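Local structure of SnoaL-like domain-containing protein (Kribbella flavida, 5EVH) at residues His16-Thr20 against Gly21-Asp25; Val36-Pro40 against Ala41-Asp45; Glu55-Ser58 against Arg59-Gly63. The protein is of unknown function but carries a SnoaL-like domain of the NTF2 clan, in which relatives include enzymes and ligand-binding proteins. All blocks are in the same frame, centred on the assembly; numbering follows the deposited sequence.

All three interactions are local, each between residues that follow one another in the chain, and each sits where one element gives way to the next. Interactions 1 and 3 are partly buried helix ends that touch each other: the end of helix 7-20 meets that of helix 47-58, and the loop after helix 7-20 reaches the start of strand 61-71. Interaction 2 is a surface hairpin at one edge of the sheet, its centre about 19 Å from that of interaction 1 and 18 Å from that of interaction 3. Interactions 2 and 3 both carry an arginine-carboxylate pair; they differ in backbone chemistry, helix-ending bonds in interactions 1 and 3 against paired strand bonds in interaction 2.

Interaction 1 of 3, residues His16-Thr20 against Gly21-Asp25; sequences HRAWT and GRDFD
Helix 7-20 ends by folding its chain back on its last turn: Asp23 N donates to Ala18 O at 2.9 Å and Arg22 N to Trp19 O at 3.0 Å, while Gly21 N still keeps the helical bond to Arg17 O. Arg22 has a positive phi of 65°, which swings the chain out of the helix and brings Asp23 beside Ala18. The methyl of Ala18 packs against this returning backbone, with Ala18 CB 3.6 Å from Asp23 O. On the same turn, the hydroxyl of Thr20 points back along the helix. Its OG1 lies between the backbone N and the carbonyl carbon (chi1 57°), and from there it donates to His16 O at 2.9 Å. Thr20 N binds that oxygen from the other face of the carbonyl plane, so two donors grip His16 O, and Thr20 CG2 rests 3.6 Å above one face of the His16 ring, displaced toward its rim. Trp19, in one of its two conformers, and Phe24 meet more loosely, Trp19 CD1 lying 4.4 Å from Phe24 CE1, and the indole NE1 is held by Met54 O of helix 47-58. Arg22 extends across to the start of strand 61-71, where its NH2 bonds to Leu61 O; a water lying in the guanidinium plane bridges its NE to Thr20 O. Thus a carbonyl of the last helical residue and the side chain that follows it share one solvent molecule. Asp23 takes the N-cap position of helix 24-28, where its OD1 is hydrogen-bonded to Thr26 OG1. The paired bonds from Asp23 N and Arg22 N, with the positive phi of Arg22, define a Schellman motif, here joined directly to the N-cap of the following helix in a tight helix-to-helix corner of the SnoaL-like domain.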
loop_
_atom_site.group_PDB
_atom_site.type_symbol
_atom_site.label_atom_id
_atom_site.label_comp_id
_atom_site.label_asym_id
_atom_site.label_seq_id
_atom_site.Cartn_x
_atom_site.Cartn_y
_atom_site.Cartn_z
ATOM N N HIS A 16 -0.173 8.485 -13.345
ATOM C CA HIS A 16 0.326 9.020 -12.082
ATOM C C HIS A 16 0.978 10.380 -12.299
ATOM O O HIS A 16 0.779 11.322 -11.534
ATOM C CB HIS A 16 1.343 8.024 -11.510
ATOM C CG HIS A 16 1.961 8.474 -10.232
ATOM N ND1 HIS A 16 1.295 8.398 -9.024
ATOM C CD2 HIS A 16 3.176 9.030 -9.972
ATOM C CE1 HIS A 16 2.088 8.872 -8.068
ATOM N NE2 HIS A 16 3.223 9.267 -8.618
ATOM N N ARG A 17 1.776 10.500 -13.356
ATOM C CA ARG A 17 2.478 11.746 -13.617
ATOM C C ARG A 17 1.481 12.874 -13.833
ATOM O O ARG A 17 1.711 14.026 -13.419
ATOM C CB ARG A 17 3.362 11.539 -14.880
ATOM C CG ARG A 17 4.427 12.530 -15.111
ATOM C CD ARG A 17 4.055 13.609 -16.114
ATOM N NE ARG A 17 5.276 14.391 -16.366
ATOM C CZ ARG A 17 6.157 14.074 -17.308
ATOM N NH1 ARG A 17 5.896 13.010 -18.118
ATOM N NH2 ARG A 17 7.268 14.814 -17.446
ATOM N N ALA A 18 0.446 12.601 -14.647
ATOM C CA ALA A 18 -0.519 13.645 -14.974
ATOM C C ALA A 18 -1.333 14.030 -13.732
ATOM O O ALA A 18 -1.552 15.231 -13.475
ATOM C CB ALA A 18 -1.440 13.184 -16.121
ATOM N N TRP A 19 -1.760 13.013 -12.967
ATOM C CA TRP A 19 -2.571 13.239 -11.785
ATOM C C TRP A 19 -1.799 14.057 -10.763
ATOM O O TRP A 19 -2.276 15.098 -10.306
ATOM C CB TRP A 19 -3.055 11.873 -11.243
ATOM C CG TRP A 19 -3.688 11.920 -9.911
ATOM C CD1 TRP A 19 -4.917 12.444 -9.592
ATOM C CD2 TRP A 19 -3.147 11.382 -8.691
ATOM N NE1 TRP A 19 -5.142 12.310 -8.233
ATOM C CE2 TRP A 19 -4.065 11.673 -7.659
ATOM C CE3 TRP A 19 -1.960 10.709 -8.367
ATOM C CZ2 TRP A 19 -3.850 11.267 -6.326
ATOM C CZ3 TRP A 19 -1.748 10.311 -7.060
ATOM C CH2 TRP A 19 -2.689 10.593 -6.046
ATOM N N THR A 20 -0.559 13.646 -10.433
ATOM C CA THR A 20 0.218 14.437 -9.482
ATOM C C THR A 20 0.513 15.828 -10.083
ATOM O O THR A 20 0.502 16.817 -9.350
ATOM C CB THR A 20 1.520 13.702 -9.032
ATOM O OG1 THR A 20 2.304 13.379 -10.186
ATOM C CG2 THR A 20 1.181 12.362 -8.315
ATOM N N GLY A 21 0.680 15.957 -11.416
ATOM C CA GLY A 21 0.909 17.329 -11.946
ATOM C C GLY A 21 -0.374 18.145 -12.118
ATOM O O GLY A 21 -0.356 19.220 -12.703
ATOM N N ARG A 22 -1.531 17.615 -11.684
ATOM C CA ARG A 22 -2.825 18.346 -11.717
ATOM C C ARG A 22 -3.279 18.645 -13.138
ATOM O O ARG A 22 -4.011 19.618 -13.400
ATOM C CB ARG A 22 -2.759 19.638 -10.910
ATOM C CG ARG A 22 -2.332 19.371 -9.485
ATOM C CD ARG A 22 -2.601 20.539 -8.593
ATOM N NE ARG A 22 -2.029 20.239 -7.278
ATOM C CZ ARG A 22 -2.199 21.039 -6.236
ATOM N NH1 ARG A 22 -2.938 22.148 -6.394
ATOM N NH2 ARG A 22 -1.671 20.727 -5.045
ATOM N N ASP A 23 -2.863 17.768 -14.034
ATOM C CA ASP A 23 -3.261 17.764 -15.421
ATOM C C ASP A 23 -4.334 16.681 -15.553
ATOM O O ASP A 23 -4.102 15.596 -16.090
ATOM C CB ASP A 23 -2.006 17.524 -16.231
ATOM C CG ASP A 23 -2.228 17.441 -17.728
ATOM O OD1 ASP A 23 -3.326 17.739 -18.245
ATOM O OD2 ASP A 23 -1.224 17.043 -18.376
ATOM N N PHE A 24 -5.565 16.989 -15.063
ATOM C CA PHE A 24 -6.548 15.928 -14.841
ATOM C C PHE A 24 -7.205 15.446 -16.104
ATOM O O PHE A 24 -7.574 14.271 -16.192
ATOM C CB PHE A 24 -7.670 16.411 -13.938
ATOM C CG PHE A 24 -7.180 16.917 -12.703
ATOM C CD1 PHE A 24 -6.512 16.058 -11.866
ATOM C CD2 PHE A 24 -7.360 18.276 -12.360
ATOM C CE1 PHE A 24 -5.999 16.566 -10.681
ATOM C CE2 PHE A 24 -6.876 18.813 -11.157
ATOM C CZ PHE A 24 -6.175 17.970 -10.312
ATOM N N ASP A 25 -7.501 16.353 -17.022
ATOM C CA ASP A 25 -8.038 15.902 -18.287
ATOM C C ASP A 25 -7.108 14.885 -18.905
ATOM O O ASP A 25 -7.571 13.877 -19.454
ATOM C CB ASP A 25 -8.247 17.079 -19.221
ATOM C CG ASP A 25 -9.429 17.975 -18.774
ATOM O OD1 ASP A 25 -10.171 17.578 -17.826
ATOM O OD2 ASP A 25 -9.593 19.052 -19.392
HETATM O O HOH W 1 -0.849 17.595 -7.023
#

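Interaction 2 of 3, residues Val36-Pro40 against Ala41-Asp45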
loop_
_atom_site.group_PDB
_atom_site.type_symbol
_atom_site.label_atom_id
_atom_site.label_comp_id
_atom_site.label_asym_id
_atom_site.label_seq_id
_atom_site.Cartn_x
_atom_site.Cartn_y
_atom_site.Cartn_z
ATOM N N VAL A 36 -13.569 0.547 -11.666
ATOM C CA VAL A 36 -13.912 0.180 -10.295
ATOM C C VAL A 36 -12.705 0.522 -9.444
ATOM O O VAL A 36 -11.598 0.018 -9.705
ATOM C CB VAL A 36 -14.229 -1.316 -10.184
ATOM C CG1 VAL A 36 -14.452 -1.669 -8.707
ATOM C CG2 VAL A 36 -15.443 -1.684 -11.118
ATOM N N CYS A 37 -12.896 1.387 -8.441
ATOM C CA CYS A 37 -11.800 1.823 -7.574
ATOM C C CYS A 37 -12.112 1.345 -6.157
ATOM O O CYS A 37 -13.210 1.573 -5.648
ATOM C CB CYS A 37 -11.609 3.354 -7.617
ATOM S SG CYS A 37 -10.352 3.914 -6.432
ATOM N N HIS A 38 -11.176 0.658 -5.519
ATOM C CA HIS A 38 -11.354 0.287 -4.123
ATOM C C HIS A 38 -10.382 1.155 -3.350
ATOM O O HIS A 38 -9.164 1.044 -3.533
ATOM C CB HIS A 38 -11.048 -1.185 -3.877
ATOM C CG HIS A 38 -11.860 -2.125 -4.710
ATOM N ND1 HIS A 38 -13.141 -2.521 -4.369
ATOM C CD2 HIS A 38 -11.553 -2.779 -5.855
ATOM C CE1 HIS A 38 -13.593 -3.362 -5.280
ATOM N NE2 HIS A 38 -12.639 -3.550 -6.178
ATOM N N ALA A 39 -10.903 2.010 -2.497
ATOM C CA ALA A 39 -10.075 2.983 -1.787
ATOM C C ALA A 39 -10.292 2.782 -0.295
ATOM O O ALA A 39 -11.205 2.033 0.069
ATOM C CB ALA A 39 -10.472 4.381 -2.241
ATOM N N PRO A 40 -9.498 3.413 0.598
ATOM C CA PRO A 40 -9.633 3.080 2.027
ATOM C C PRO A 40 -11.017 3.339 2.581
ATOM O O PRO A 40 -11.484 2.554 3.418
ATOM C CB PRO A 40 -8.559 3.950 2.688
ATOM C CG PRO A 40 -7.465 3.982 1.609
ATOM C CD PRO A 40 -8.284 4.214 0.337
ATOM N N ALA A 41 -11.719 4.357 2.103
ATOM C CA ALA A 41 -13.049 4.637 2.621
ATOM C C ALA A 41 -14.136 3.813 1.939
ATOM O O ALA A 41 -15.279 3.838 2.398
ATOM C CB ALA A 41 -13.359 6.136 2.490
ATOM N N GLY A 42 -13.820 3.046 0.883
ATOM C CA GLY A 42 -14.813 2.191 0.253
ATOM C C GLY A 42 -14.701 2.174 -1.271
ATOM O O GLY A 42 -13.746 2.697 -1.848
ATOM N N ARG A 43 -15.730 1.589 -1.922
ATOM C CA ARG A 43 -15.739 1.326 -3.357
ATOM C C ARG A 43 -16.288 2.522 -4.126
ATOM O O ARG A 43 -17.233 3.175 -3.686
ATOM C CB ARG A 43 -16.592 0.087 -3.640
ATOM C CG ARG A 43 -16.707 -0.266 -5.134
ATOM C CD ARG A 43 -17.618 -1.483 -5.324
ATOM N NE ARG A 43 -17.893 -1.635 -6.734
ATOM C CZ ARG A 43 -17.638 -2.732 -7.420
ATOM N NH1 ARG A 43 -17.148 -3.796 -6.779
ATOM N NH2 ARG A 43 -17.895 -2.762 -8.730
ATOM N N ILE A 44 -15.699 2.805 -5.280
ATOM C CA ILE A 44 -16.117 3.900 -6.167
ATOM C C ILE A 44 -16.353 3.297 -7.548
ATOM O O ILE A 44 -15.540 2.499 -8.012
ATOM C CB ILE A 44 -15.014 4.981 -6.236
ATOM C CG1 ILE A 44 -14.751 5.596 -4.865
ATOM C CG2 ILE A 44 -15.292 6.074 -7.277
ATOM C CD1 ILE A 44 -13.415 6.284 -4.792
ATOM N N ASP A 45 -17.448 3.659 -8.214
ATOM C CA ASP A 45 -17.726 3.103 -9.539
ATOM C C ASP A 45 -17.895 4.177 -10.600
ATOM O O ASP A 45 -18.758 5.051 -10.475
ATOM C CB ASP A 45 -19.014 2.252 -9.511
ATOM C CG ASP A 45 -18.790 0.867 -8.895
ATOM O OD1 ASP A 45 -18.216 -0.018 -9.578
ATOM O OD2 ASP A 45 -19.195 0.660 -7.734
#
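Strands 35-39 and 42-45 form a beta hairpin at one edge of the mixed sheet, closed by a type I turn from Ala39 to Gly42. Cys37 and Ile44 make a hydrogen-bonded antiparallel pair: Cys37 N to Ile44 O is 2.9 Å and almost straight (178°), and Ile44 N returns to Cys37 O at 2.8 Å. Nearer the turn, Ala39 and Gly42 exchange a second pair of bonds. Gly42 has a phi of 140°, a conformation suited to glycine. On the face of Val36, His38 and Arg43, Arg43 grips Asp45 side-on in a salt bridge, Arg43 NE to Asp45 OD2 at 2.8 Å and Arg43 NH2 to Asp45 OD1 at 2.9 Å. The two-point bond fixes how the guanidinium is turned, and Val36 CG1 lies 3.5 Å above the centre of one face of the Arg43 guanidinium. The His38 ring stands perpendicular to that group, with His38 CE1 3.9 Å from Arg43 NH1. On the other face Cys37 CB meets Ile44 CB at 4.0 Å, and helix 47-58 covers both residues through Phe50, Ala49 and Phe53. A two-stranded edge hairpin with one face under a helix fits the curved sheet of the NTF2-like fold.

Interaction 3 of 3, residues Glu55-Ser58 against Arg59-Gly63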
loop_
_atom_site.group_PDB
_atom_site.type_symbol
_atom_site.label_atom_id
_atom_site.label_comp_id
_atom_site.label_asym_id
_atom_site.label_seq_id
_atom_site.Cartn_x
_atom_site.Cartn_y
_atom_site.Cartn_z
ATOM N N GLU A 55 -9.521 14.002 -8.007
ATOM C CA GLU A 55 -9.154 15.404 -8.200
ATOM C C GLU A 55 -8.877 16.126 -6.874
ATOM O O GLU A 55 -7.799 16.732 -6.754
ATOM C CB GLU A 55 -10.233 16.123 -9.037
ATOM C CG GLU A 55 -9.711 17.408 -9.536
ATOM C CD GLU A 55 -10.555 18.060 -10.662
ATOM O OE1 GLU A 55 -11.259 17.375 -11.450
ATOM O OE2 GLU A 55 -10.465 19.295 -10.754
ATOM N N PRO A 56 -9.786 16.129 -5.869
ATOM C CA PRO A 56 -9.455 16.745 -4.554
ATOM C C PRO A 56 -8.199 16.159 -3.930
ATOM O O PRO A 56 -7.421 16.868 -3.269
ATOM C CB PRO A 56 -10.689 16.435 -3.686
ATOM C CG PRO A 56 -11.737 15.968 -4.618
ATOM C CD PRO A 56 -11.111 15.470 -5.865
ATOM N N PHE A 57 -7.963 14.870 -4.160
ATOM C CA PHE A 57 -6.758 14.235 -3.623
ATOM C C PHE A 57 -5.539 14.886 -4.242
ATOM O O PHE A 57 -4.622 15.348 -3.530
ATOM C CB PHE A 57 -6.848 12.729 -3.911
ATOM C CG PHE A 57 -5.895 11.836 -3.129
ATOM C CD1 PHE A 57 -4.877 12.346 -2.348
ATOM C CD2 PHE A 57 -6.044 10.435 -3.218
ATOM C CE1 PHE A 57 -4.001 11.478 -1.652
ATOM C CE2 PHE A 57 -5.177 9.554 -2.514
ATOM C CZ PHE A 57 -4.170 10.078 -1.733
ATOM N N SER A 58 -5.496 14.961 -5.581
ATOM C CA SER A 58 -4.300 15.539 -6.177
ATOM C C SER A 58 -4.048 16.937 -5.611
ATOM O O SER A 58 -2.892 17.309 -5.361
ATOM C CB SER A 58 -4.376 15.614 -7.705
ATOM O OG SER A 58 -3.187 16.274 -8.146
ATOM N N ARG A 59 -5.110 17.721 -5.406
ATOM C CA ARG A 59 -4.938 19.116 -4.991
ATOM C C ARG A 59 -4.547 19.301 -3.523
ATOM O O ARG A 59 -4.364 20.442 -3.095
ATOM C CB ARG A 59 -6.219 19.913 -5.235
ATOM C CG ARG A 59 -6.551 20.111 -6.675
ATOM C CD ARG A 59 -7.486 21.272 -6.801
ATOM N NE ARG A 59 -8.567 20.964 -7.717
ATOM C CZ ARG A 59 -8.549 21.224 -9.021
ATOM N NH1 ARG A 59 -7.491 21.789 -9.590
ATOM N NH2 ARG A 59 -9.602 20.912 -9.753
ATOM N N ILE A 60 -4.508 18.246 -2.716
ATOM C CA ILE A 60 -3.859 18.373 -1.413
ATOM C C ILE A 60 -2.384 17.944 -1.507
ATOM O O ILE A 60 -1.621 18.191 -0.572
ATOM C CB ILE A 60 -4.536 17.576 -0.267
ATOM C CG1 ILE A 60 -4.240 16.110 -0.383
ATOM C CG2 ILE A 60 -6.060 17.864 -0.177
ATOM C CD1 ILE A 60 -4.861 15.318 0.701
ATOM N N LEU A 61 -1.945 17.371 -2.630
ATOM C CA LEU A 61 -0.543 16.966 -2.786
ATOM C C LEU A 61 0.356 18.162 -3.110
ATOM O O LEU A 61 0.060 18.931 -4.034
ATOM C CB LEU A 61 -0.383 15.995 -3.960
ATOM C CG LEU A 61 -0.068 14.587 -3.555
ATOM C CD1 LEU A 61 -1.292 14.105 -2.741
ATOM C CD2 LEU A 61 0.210 13.758 -4.792
ATOM N N VAL A 62 1.509 18.246 -2.445
ATOM C CA VAL A 62 2.482 19.310 -2.759
ATOM C C VAL A 62 3.842 18.729 -3.099
ATOM O O VAL A 62 4.820 19.486 -3.294
ATOM C CB VAL A 62 2.589 20.346 -1.629
ATOM C CG1 VAL A 62 1.191 21.081 -1.412
ATOM C CG2 VAL A 62 3.070 19.678 -0.263
ATOM N N GLY A 63 3.939 17.403 -3.191
ATOM C CA GLY A 63 5.154 16.748 -3.690
ATOM C C GLY A 63 4.881 15.257 -3.684
ATOM O O GLY A 63 3.887 14.789 -3.108
#
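Phe57 and Leu61 form the closely packed side of this helix end, with Phe57 CE1 3.9 Å from Leu61 CD1 as the two side chains pass at an angle. Phe57 CG is anti to the backbone N (chi1 -164°), which turns the ring along the helix toward the residues that follow; Ile60 CD1 lies 4.3 Å from Phe57 CD1, Trp19 meets the ring edge-to-face, and the ring of Phe110 also approaches it. The backbone tightens here: Arg59 N keeps a helical bond to Glu55 O, whereas Ile60 N donates to Phe57 O at 3.0 Å and Leu61 N to Ser58 O at 2.9 Å. The last of these closes a type I beta turn from Ser58 to Leu61, through which helix 47-58 passes into strand 61-71, an outermost strand of the sheet in this NTF2-clan domain. In the conformer described, the hydroxyl of buried Ser58 probably bonds to Trp19 O, tying the turn to the neighbouring helix. The side facing solvent is held more loosely and by charge. Glu55 and Arg59 run alongside each other in a salt bridge from Glu55 OE2 to Arg59 NH2; the deposited separation is implausibly short and Arg59 has a second conformer, so its exact geometry is doubtful. The other oxygen of Glu55, OE1, pairs with Arg51.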